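Local coordinates for phosphatidylethanolamine-binding protein (Plasmodium vivax, PDB 2GZQ) that probably binds phosphatidylethanolamine or related phospholipids, at residues 13-23 and 189-197; 99-107 and 119-130. One frame throughout, in Å; residues are numbered along the deposited sequence.

Contact 1: residues 13-23 and 189-197; sequences PTIEELKREKI and IVGFNWCQM
A short amphipathic helix packs against a β-strand here, with Leu18 of helix 15-20 and Ile23, just after it at the start of helix 23-26, meeting Phe192 and Trp194 on the strand. The two aromatic residues alternate with Asn193, so both bonds to CB leave the sheet on the side facing helix 15-20. In one of the two conformers of Ile23, CD1 lies over the face of the Trp194 five-membered ring, a CH-pi contact 3.3 Å from its centroid, a shortness left uncertain by the second conformer, while CG2 touches Phe192 CZ at 3.6 Å. Leu18 CD2 touches both rings, 3.7 Å from Trp194 CZ3 and 3.9 Å from Phe192 CD1. Pro13, in one of its conformers, meets the indole edge with CG, 3.8 Å from Trp194 CZ3, and brings CD near Phe192 O; its apolar ring suits this buried place. Trp194 CG stands between its backbone N and carbonyl carbon (chi1 83°). Its NE1 donates to a water at 2.8 Å, which donates to Glu21 OE1. In one conformer of Arg20, NE and NH2 grip Glu21 OE2 side-on, which would help hold the carboxylate. Thr14 and Glu17 form a capping box, Glu17 OE1 going on to His51, and a Schellman motif at Lys22 ends the helix. The direct contact is thus almost wholly apolar, and the buried indole NH is satisfied through a single water at its margin.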
loop_
_atom_site.group_PDB
_atom_site.type_symbol
_atom_site.label_atom_id
_atom_site.label_comp_id
_atom_site.label_asym_id
_atom_site.label_seq_id
_atom_site.Cartn_x
_atom_site.Cartn_y
_atom_site.Cartn_z
ATOM N N PRO A 13 13.603 1.363 1.670
ATOM C CA PRO A 13 14.170 0.465 0.673
ATOM C C PRO A 13 15.033 1.218 -0.339
ATOM O O PRO A 13 14.717 2.354 -0.691
ATOM C CB PRO A 13 12.924 -0.132 0.017
ATOM C CG PRO A 13 11.909 -0.165 1.156
ATOM C CD PRO A 13 12.159 1.139 1.865
ATOM N N THR A 14 16.120 0.593 -0.796
ATOM C CA THR A 14 16.897 1.151 -1.875
ATOM C C THR A 14 16.395 0.650 -3.223
ATOM O O THR A 14 15.725 -0.391 -3.320
ATOM C CB THR A 14 18.353 0.757 -1.731
ATOM O OG1 THR A 14 18.471 -0.650 -1.945
ATOM C CG2 THR A 14 18.914 1.143 -0.350
ATOM N N ILE A 15 16.732 1.387 -4.271
ATOM C CA ILE A 15 16.399 0.967 -5.629
ATOM C C ILE A 15 16.952 -0.410 -5.942
ATOM O O ILE A 15 16.274 -1.256 -6.528
ATOM C CB ILE A 15 16.895 2.025 -6.642
ATOM C CG1 ILE A 15 16.193 3.373 -6.420
ATOM C CG2 ILE A 15 16.696 1.579 -8.047
ATOM C CD1 ILE A 15 14.682 3.310 -6.571
ATOM N N GLU A 16 18.193 -0.643 -5.557
ATOM C CA GLU A 16 18.788 -1.935 -5.822
ATOM C C GLU A 16 18.039 -3.082 -5.127
ATOM O O GLU A 16 17.848 -4.136 -5.733
ATOM C CB GLU A 16 20.274 -1.930 -5.485
ATOM C CG GLU A 16 20.565 -2.073 -4.023
ATOM C CD GLU A 16 20.874 -3.499 -3.645
ATOM O OE1 GLU A 16 21.112 -4.317 -4.559
ATOM O OE2 GLU A 16 20.883 -3.799 -2.433
ATOM N N GLU A 17 17.591 -2.874 -3.894
ATOM C CA GLU A 17 16.775 -3.847 -3.181
ATOM C C GLU A 17 15.481 -4.146 -3.942
ATOM O O GLU A 17 15.047 -5.300 -4.085
ATOM C CB GLU A 17 16.390 -3.195 -1.840
ATOM C CG GLU A 17 16.338 -4.048 -0.637
ATOM C CD GLU A 17 15.997 -3.233 0.606
ATOM O OE1 GLU A 17 15.341 -3.810 1.500
ATOM O OE2 GLU A 17 16.394 -2.030 0.720
ATOM N N LEU A 18 14.828 -3.089 -4.380
ATOM C CA LEU A 18 13.585 -3.257 -5.102
ATOM C C LEU A 18 13.763 -3.943 -6.448
ATOM O O LEU A 18 12.908 -4.738 -6.867
ATOM C CB LEU A 18 12.869 -1.920 -5.259
ATOM C CG LEU A 18 12.448 -1.236 -3.951
ATOM C CD1 LEU A 18 11.589 0.007 -4.204
ATOM C CD2 LEU A 18 11.783 -2.166 -2.983
ATOM N N LYS A 19 14.873 -3.683 -7.117
ATOM C CA LYS A 19 15.175 -4.395 -8.350
ATOM C C LYS A 19 15.460 -5.861 -8.095
ATOM O O LYS A 19 14.998 -6.722 -8.836
ATOM C CB LYS A 19 16.322 -3.704 -9.081
ATOM C CG LYS A 19 15.920 -2.368 -9.734
ATOM C CD LYS A 19 17.035 -1.708 -10.549
ATOM C CE LYS A 19 16.537 -0.483 -11.344
ATOM N NZ LYS A 19 17.584 0.157 -12.217
ATOM N N ARG A 20 16.183 -6.173 -7.035
ATOM C CA ARG A 20 16.501 -7.561 -6.735
ATOM C C ARG A 20 15.230 -8.392 -6.617
ATOM O O ARG A 20 15.166 -9.526 -7.085
ATOM C CB ARG A 20 17.264 -7.604 -5.421
ATOM C CG ARG A 20 17.733 -8.976 -5.030
ATOM C CD ARG A 20 18.373 -8.931 -3.673
ATOM N NE ARG A 20 17.339 -8.811 -2.661
ATOM C CZ ARG A 20 17.398 -8.026 -1.590
ATOM N NH1 ARG A 20 18.464 -7.273 -1.366
ATOM N NH2 ARG A 20 16.372 -8.000 -0.750
ATOM N N GLU A 21 14.228 -7.808 -5.940
ATOM C CA GLU A 21 12.958 -8.485 -5.647
ATOM C C GLU A 21 11.912 -8.318 -6.742
ATOM O O GLU A 21 10.795 -8.844 -6.629
ATOM C CB GLU A 21 12.397 -8.002 -4.308
ATOM C CG GLU A 21 13.373 -8.220 -3.176
ATOM C CD GLU A 21 13.676 -9.680 -2.910
ATOM O OE1 GLU A 21 12.802 -10.552 -3.129
ATOM O OE2 GLU A 21 14.816 -9.994 -2.495
ATOM N N LYS A 22 12.288 -7.605 -7.799
ATOM C CA LYS A 22 11.428 -7.287 -8.940
ATOM C C LYS A 22 10.208 -6.440 -8.585
ATOM O O LYS A 22 9.272 -6.329 -9.376
ATOM C CB LYS A 22 11.052 -8.535 -9.710
ATOM C CG LYS A 22 12.304 -9.176 -10.308
ATOM C CD LYS A 22 12.045 -10.206 -11.380
ATOM C CE LYS A 22 13.370 -10.745 -11.869
ATOM N NZ LYS A 22 14.300 -11.044 -10.738
ATOM N N ILE A 23 10.257 -5.792 -7.441
ATOM C CA ILE A 23 9.300 -4.766 -7.163
ATOM C C ILE A 23 9.400 -3.615 -8.173
ATOM O O ILE A 23 8.386 -3.057 -8.575
ATOM C CB ILE A 23 9.415 -4.405 -5.701
ATOM C CG1 ILE A 23 8.965 -5.624 -4.894
ATOM C CG2 ILE A 23 8.629 -3.181 -5.368
ATOM C CD1 ILE A 23 9.378 -5.587 -3.474
ATOM N N ILE A 189 5.274 9.505 -5.129
ATOM C CA ILE A 189 5.612 8.398 -4.252
ATOM C C ILE A 189 6.778 8.813 -3.382
ATOM O O ILE A 189 7.779 9.340 -3.865
ATOM C CB ILE A 189 6.014 7.164 -5.071
ATOM C CG1 ILE A 189 4.796 6.662 -5.855
ATOM C CG2 ILE A 189 6.561 6.073 -4.171
ATOM C CD1 ILE A 189 5.137 5.744 -6.992
ATOM N N VAL A 190 6.667 8.566 -2.081
ATOM C CA VAL A 190 7.717 8.937 -1.121
ATOM C C VAL A 190 8.172 7.847 -0.155
ATOM O O VAL A 190 9.186 7.995 0.479
ATOM C CB VAL A 190 7.355 10.201 -0.337
ATOM C CG1 VAL A 190 7.160 11.416 -1.237
ATOM C CG2 VAL A 190 6.109 9.974 0.553
ATOM N N GLY A 191 7.438 6.740 -0.101
ATOM C CA GLY A 191 7.778 5.660 0.804
ATOM C C GLY A 191 7.227 4.347 0.333
ATOM O O GLY A 191 6.280 4.278 -0.440
ATOM N N PHE A 192 7.838 3.276 0.827
ATOM C CA PHE A 192 7.461 1.922 0.433
ATOM C C PHE A 192 7.883 0.929 1.502
ATOM O O PHE A 192 8.970 1.060 2.086
ATOM C CB PHE A 192 8.138 1.546 -0.880
ATOM C CG PHE A 192 7.657 0.237 -1.440
ATOM C CD1 PHE A 192 8.441 -0.928 -1.361
ATOM C CD2 PHE A 192 6.416 0.145 -2.037
ATOM C CE1 PHE A 192 7.975 -2.131 -1.850
ATOM C CE2 PHE A 192 5.955 -1.064 -2.515
ATOM C CZ PHE A 192 6.741 -2.200 -2.419
ATOM N N ASN A 193 7.065 -0.091 1.738
ATOM C CA ASN A 193 7.535 -1.258 2.499
ATOM C C ASN A 193 6.752 -2.441 2.009
ATOM O O ASN A 193 5.712 -2.308 1.360
ATOM C CB ASN A 193 7.341 -1.039 4.010
ATOM C CG ASN A 193 8.366 -1.745 4.849
ATOM O OD1 ASN A 193 8.930 -2.797 4.446
ATOM N ND2 ASN A 193 8.600 -1.192 6.046
ATOM N N TRP A 194 7.264 -3.641 2.273
ATOM C CA TRP A 194 6.570 -4.844 1.818
ATOM C C TRP A 194 7.021 -6.018 2.653
ATOM O O TRP A 194 8.040 -5.953 3.350
ATOM C CB TRP A 194 6.819 -5.110 0.302
ATOM C CG TRP A 194 8.113 -5.821 -0.009
ATOM C CD1 TRP A 194 8.226 -7.105 -0.409
ATOM C CD2 TRP A 194 9.444 -5.290 0.041
ATOM N NE1 TRP A 194 9.556 -7.428 -0.612
ATOM C CE2 TRP A 194 10.324 -6.325 -0.357
ATOM C CE3 TRP A 194 9.977 -4.049 0.374
ATOM C CZ2 TRP A 194 11.724 -6.153 -0.395
ATOM C CZ3 TRP A 194 11.378 -3.872 0.322
ATOM C CH2 TRP A 194 12.224 -4.925 -0.051
ATOM N N CYS A 195 6.254 -7.104 2.536
ATOM C CA CYS A 195 6.619 -8.391 3.111
ATOM C C CYS A 195 6.255 -9.462 2.116
ATOM O O CYS A 195 5.651 -9.172 1.085
ATOM C CB CYS A 195 5.881 -8.589 4.453
ATOM S SG CYS A 195 4.086 -8.683 4.333
ATOM N N GLN A 196 6.654 -10.701 2.415
ATOM C CA GLN A 196 6.243 -11.854 1.634
ATOM C C GLN A 196 5.296 -12.720 2.455
ATOM O O GLN A 196 5.567 -13.010 3.620
ATOM C CB GLN A 196 7.469 -12.662 1.247
ATOM C CG GLN A 196 8.484 -11.989 0.318
ATOM C CD GLN A 196 9.727 -12.859 0.149
ATOM O OE1 GLN A 196 9.768 -13.708 -0.725
ATOM N NE2 GLN A 196 10.735 -12.652 0.992
HETATM N N MSE A 197 4.183 -13.136 1.868
HETATM C CA MSE A 197 3.202 -13.947 2.582
HETATM C C MSE A 197 2.797 -15.122 1.721
HETATM O O MSE A 197 2.632 -14.986 0.513
HETATM C CB MSE A 197 1.944 -13.144 2.891
HETATM C CG MSE A 197 2.088 -12.137 4.000
HETATM SE SE MSE A 197 0.402 -11.231 4.397
HETATM C CE MSE A 197 -0.298 -12.437 5.650
HETATM O O HOH W 1 10.314 -9.918 -1.752
#

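Contact 2: residues 99-107 and 119-130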
loop_
_atom_site.group_PDB
_atom_site.type_symbol
_atom_site.label_atom_id
_atom_site.label_comp_id
_atom_site.label_asym_id
_atom_site.label_seq_id
_atom_site.Cartn_x
_atom_site.Cartn_y
_atom_site.Cartn_z
ATOM N N TYR A 99 -4.241 -6.126 -6.675
ATOM C CA TYR A 99 -5.403 -6.210 -5.783
ATOM C C TYR A 99 -5.231 -5.181 -4.682
ATOM O O TYR A 99 -4.190 -5.154 -4.021
ATOM C CB TYR A 99 -5.516 -7.626 -5.210
ATOM C CG TYR A 99 -6.770 -7.867 -4.407
ATOM C CD1 TYR A 99 -7.887 -8.438 -4.987
ATOM C CD2 TYR A 99 -6.845 -7.470 -3.112
ATOM C CE1 TYR A 99 -9.047 -8.643 -4.236
ATOM C CE2 TYR A 99 -8.011 -7.659 -2.360
ATOM C CZ TYR A 99 -9.084 -8.250 -2.944
ATOM O OH TYR A 99 -10.233 -8.419 -2.180
ATOM N N VAL A 100 -6.232 -4.331 -4.480
ATOM C CA VAL A 100 -6.125 -3.294 -3.479
ATOM C C VAL A 100 -6.846 -3.664 -2.175
ATOM O O VAL A 100 -8.065 -3.780 -2.126
ATOM C CB VAL A 100 -6.509 -1.893 -4.033
ATOM C CG1 VAL A 100 -7.885 -1.885 -4.638
ATOM C CG2 VAL A 100 -6.346 -0.814 -2.945
ATOM N N HIS A 101 -6.043 -3.862 -1.138
ATOM C CA HIS A 101 -6.528 -4.174 0.185
ATOM C C HIS A 101 -7.017 -2.975 0.977
ATOM O O HIS A 101 -7.868 -3.145 1.867
ATOM C CB HIS A 101 -5.404 -4.874 0.953
ATOM C CG HIS A 101 -5.119 -6.235 0.439
ATOM N ND1 HIS A 101 -5.951 -7.295 0.683
ATOM C CD2 HIS A 101 -4.135 -6.712 -0.362
ATOM C CE1 HIS A 101 -5.491 -8.372 0.060
ATOM N NE2 HIS A 101 -4.382 -8.043 -0.580
ATOM N N TRP A 102 -6.459 -1.795 0.747
ATOM C CA TRP A 102 -6.655 -0.673 1.666
ATOM C C TRP A 102 -6.198 0.585 0.978
ATOM O O TRP A 102 -5.147 0.586 0.334
ATOM C CB TRP A 102 -5.852 -0.934 2.951
ATOM C CG TRP A 102 -6.009 0.078 4.042
ATOM C CD1 TRP A 102 -7.114 0.826 4.347
ATOM C CD2 TRP A 102 -5.006 0.426 4.991
ATOM N NE1 TRP A 102 -6.848 1.618 5.442
ATOM C CE2 TRP A 102 -5.558 1.394 5.850
ATOM C CE3 TRP A 102 -3.686 0.005 5.197
ATOM C CZ2 TRP A 102 -4.832 1.979 6.877
ATOM C CZ3 TRP A 102 -2.970 0.568 6.241
ATOM C CH2 TRP A 102 -3.545 1.543 7.074
ATOM N N ALA A 103 -6.980 1.653 1.106
ATOM C CA ALA A 103 -6.577 2.983 0.654
ATOM C C ALA A 103 -7.080 4.022 1.615
ATOM O O ALA A 103 -8.289 4.151 1.832
ATOM C CB ALA A 103 -7.114 3.294 -0.738
ATOM N N VAL A 104 -6.168 4.798 2.188
ATOM C CA VAL A 104 -6.519 5.840 3.138
ATOM C C VAL A 104 -5.729 7.082 2.753
ATOM O O VAL A 104 -4.546 7.020 2.460
ATOM C CB VAL A 104 -6.294 5.386 4.599
ATOM C CG1 VAL A 104 -4.854 4.966 4.853
ATOM C CG2 VAL A 104 -6.734 6.443 5.574
ATOM N N SER A 105 -6.419 8.218 2.759
ATOM C CA SER A 105 -5.872 9.473 2.290
ATOM C C SER A 105 -6.085 10.579 3.305
ATOM O O SER A 105 -7.104 10.601 3.993
ATOM C CB SER A 105 -6.571 9.786 0.972
ATOM O OG SER A 105 -6.106 10.982 0.368
ATOM N N GLY A 106 -5.144 11.486 3.459
ATOM C CA GLY A 106 -5.326 12.611 4.372
ATOM C C GLY A 106 -4.430 12.632 5.588
ATOM O O GLY A 106 -4.573 13.519 6.444
ATOM N N ILE A 107 -3.520 11.671 5.675
ATOM C CA ILE A 107 -2.648 11.503 6.856
ATOM C C ILE A 107 -1.724 12.712 7.003
ATOM O O ILE A 107 -1.065 13.129 6.068
ATOM C CB ILE A 107 -1.770 10.218 6.744
ATOM C CG1 ILE A 107 -2.633 8.952 6.546
ATOM C CG2 ILE A 107 -0.854 10.085 7.923
ATOM C CD1 ILE A 107 -1.954 7.817 5.805
ATOM N N ASN A 119 -8.277 13.324 10.311
ATOM C CA ASN A 119 -7.896 13.870 9.008
ATOM C C ASN A 119 -8.129 12.938 7.847
ATOM O O ASN A 119 -8.057 13.366 6.694
ATOM C CB ASN A 119 -6.413 14.258 9.039
ATOM C CG ASN A 119 -6.093 15.280 10.113
ATOM O OD1 ASN A 119 -5.169 15.089 10.904
ATOM N ND2 ASN A 119 -6.851 16.352 10.142
ATOM N N CYS A 120 -8.315 11.663 8.156
ATOM C CA CYS A 120 -8.218 10.643 7.131
ATOM C C CYS A 120 -9.550 10.329 6.470
ATOM O O CYS A 120 -10.592 10.283 7.106
ATOM C CB CYS A 120 -7.609 9.389 7.724
ATOM S SG CYS A 120 -5.889 9.617 8.219
ATOM N N ILE A 121 -9.499 10.097 5.178
ATOM C CA ILE A 121 -10.618 9.598 4.403
ATOM C C ILE A 121 -10.254 8.180 4.021
ATOM O O ILE A 121 -9.238 7.946 3.339
ATOM C CB ILE A 121 -10.831 10.453 3.150
ATOM C CG1 ILE A 121 -11.037 11.912 3.509
ATOM C CG2 ILE A 121 -12.023 9.913 2.365
ATOM C CD1 ILE A 121 -11.271 12.828 2.329
ATOM N N THR A 122 -11.071 7.223 4.408
ATOM C CA THR A 122 -10.881 5.847 4.019
ATOM C C THR A 122 -11.567 5.570 2.680
ATOM O O THR A 122 -12.786 5.428 2.601
ATOM C CB THR A 122 -11.338 4.884 5.122
ATOM O OG1 THR A 122 -10.503 5.089 6.275
ATOM C CG2 THR A 122 -11.227 3.449 4.700
ATOM N N LEU A 123 -10.786 5.588 1.620
ATOM C CA LEU A 123 -11.320 5.436 0.278
ATOM C C LEU A 123 -11.667 3.974 -0.013
ATOM O O LEU A 123 -12.624 3.668 -0.685
ATOM C CB LEU A 123 -10.300 5.941 -0.741
ATOM C CG LEU A 123 -9.974 7.423 -0.670
ATOM C CD1 LEU A 123 -8.776 7.731 -1.597
ATOM C CD2 LEU A 123 -11.151 8.262 -1.036
ATOM N N LEU A 124 -10.878 3.057 0.545
ATOM C CA LEU A 124 -11.178 1.623 0.510
ATOM C C LEU A 124 -10.835 1.038 1.878
ATOM O O LEU A 124 -9.649 1.010 2.246
ATOM C CB LEU A 124 -10.372 0.913 -0.580
ATOM C CG LEU A 124 -10.729 1.356 -2.000
ATOM C CD1 LEU A 124 -9.678 0.842 -2.980
ATOM C CD2 LEU A 124 -12.116 0.842 -2.405
ATOM N N PRO A 125 -11.846 0.535 2.616
ATOM C CA PRO A 125 -11.516 0.065 3.944
ATOM C C PRO A 125 -10.690 -1.221 3.880
ATOM O O PRO A 125 -10.803 -2.015 2.939
ATOM C CB PRO A 125 -12.880 -0.184 4.585
ATOM C CG PRO A 125 -13.809 -0.438 3.442
ATOM C CD PRO A 125 -13.273 0.350 2.288
ATOM N N TYR A 126 -9.863 -1.422 4.893
ATOM C CA TYR A 126 -8.947 -2.551 4.952
ATOM C C TYR A 126 -9.671 -3.871 4.810
ATOM O O TYR A 126 -10.618 -4.146 5.573
ATOM C CB TYR A 126 -8.199 -2.523 6.293
ATOM C CG TYR A 126 -7.171 -3.614 6.399
ATOM C CD1 TYR A 126 -5.879 -3.418 5.976
ATOM C CD2 TYR A 126 -7.508 -4.858 6.913
ATOM C CE1 TYR A 126 -4.932 -4.408 6.085
ATOM C CE2 TYR A 126 -6.570 -5.883 7.002
ATOM C CZ TYR A 126 -5.283 -5.656 6.560
ATOM O OH TYR A 126 -4.316 -6.654 6.613
ATOM N N VAL A 127 -9.181 -4.725 3.919
ATOM C CA VAL A 127 -9.532 -6.138 3.926
ATOM C C VAL A 127 -8.234 -6.903 3.840
ATOM O O VAL A 127 -7.338 -6.550 3.058
ATOM C CB VAL A 127 -10.470 -6.507 2.771
ATOM C CG1 VAL A 127 -11.768 -5.726 2.860
ATOM C CG2 VAL A 127 -9.798 -6.292 1.423
ATOM N N GLY A 128 -8.095 -7.922 4.662
ATOM C CA GLY A 128 -6.806 -8.617 4.761
ATOM C C GLY A 128 -6.451 -9.436 3.531
ATOM O O GLY A 128 -7.304 -9.681 2.677
ATOM N N PRO A 129 -5.179 -9.861 3.427
ATOM C CA PRO A 129 -4.668 -10.650 2.312
ATOM C C PRO A 129 -5.529 -11.791 1.908
ATOM O O PRO A 129 -6.087 -12.503 2.735
ATOM C CB PRO A 129 -3.299 -11.116 2.797
ATOM C CG PRO A 129 -2.863 -10.039 3.721
ATOM C CD PRO A 129 -4.123 -9.583 4.413
ATOM N N SER A 130 -5.589 -11.969 0.604
ATOM C CA SER A 130 -6.444 -12.953 -0.012
ATOM C C SER A 130 -5.562 -13.971 -0.703
ATOM O O SER A 130 -5.229 -13.813 -1.882
ATOM C CB SER A 130 -7.346 -12.261 -1.020
ATOM O OG SER A 130 -8.196 -13.189 -1.670
HETATM O O HOH W 2 -3.825 -10.723 -1.264
HETATM O O HOH W 3 -8.530 3.336 7.101
#
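Ala103 O receives two successive amides from the facing segment 119-130, Leu123 N and Leu124 N, the signature of a classic beta bulge. The bond from Leu124 N is 3.1 Å long and nearly straight at 174°, whereas that from Leu123 N is bent and weak. Ala103 N returns a bond to Leu124 O, and beyond the bulge Ser105 and Ile121 form a hydrogen-bonded antiparallel pair, with Ile121 N 2.7 Å from Ser105 O. Small Ala103 fits the bulge, its CB meeting those of both leucines, and Leu124 CD1 reaches across to the two methyls of Val100. At Gly106, whose phi is positive, the absence of a side chain allows the close approach of Asn119 and Cys120.

Trp102 lies between Tyr126 and Val104. Tyr126 turns its ring edge toward one indole face, offset, with planes at 75° and the centroid of the five-membered ring 5.7 Å from that of the tyrosine, while Val104 CG1 lies on the opposite face. At the indole rim, Trp102 CD1 approaches Leu124 O, and NE1 donates to a water shared with Thr122 OG1. The hydroxyl of Tyr126 is bound to Thr60 O.

Val127 N donates to His101 O, and His101 ND1 donates to Val127 O at 2.8 Å, the carbonyl lying somewhat out of the ring plane. The chi1 of -70° swings this imidazole beside its own backbone N and toward the loop, where NE2 is hydrogen-bonded to a water, which accepts from Ser130 N. Tyr99 CD2 lies over one His101 face, and Asp85 touches the same side chain. An edge strand that bulges and runs into a loop pinned by a histidine fits the phosphatidylethanolamine-binding protein fold; as in its relatives, His101 and Asp85 probably line the anion-binding pocket.

The centres of contacts 1 and 2 lie about 20 Å apart, on opposite sides of the chain's centre, yet both use the same six-stranded mixed sheet. Strand 188-198 of contact 1 sits near one margin, next to 54-56, and strands 99-107 and 121-124 of contact 2 form the other, with 138-148 and 77-85 between them. Along the chain contact 2 is a local pairing nested inside the long loop that contact 1 closes: residues 13-23 come first and 189-197 nearly last. The two meet where selenomethionine Met197, in one of its conformers, packs on Pro129. Contact 1 therefore packs the N-terminal segment onto a strand near the C-terminus, while contact 2 completes the sheet's far edge.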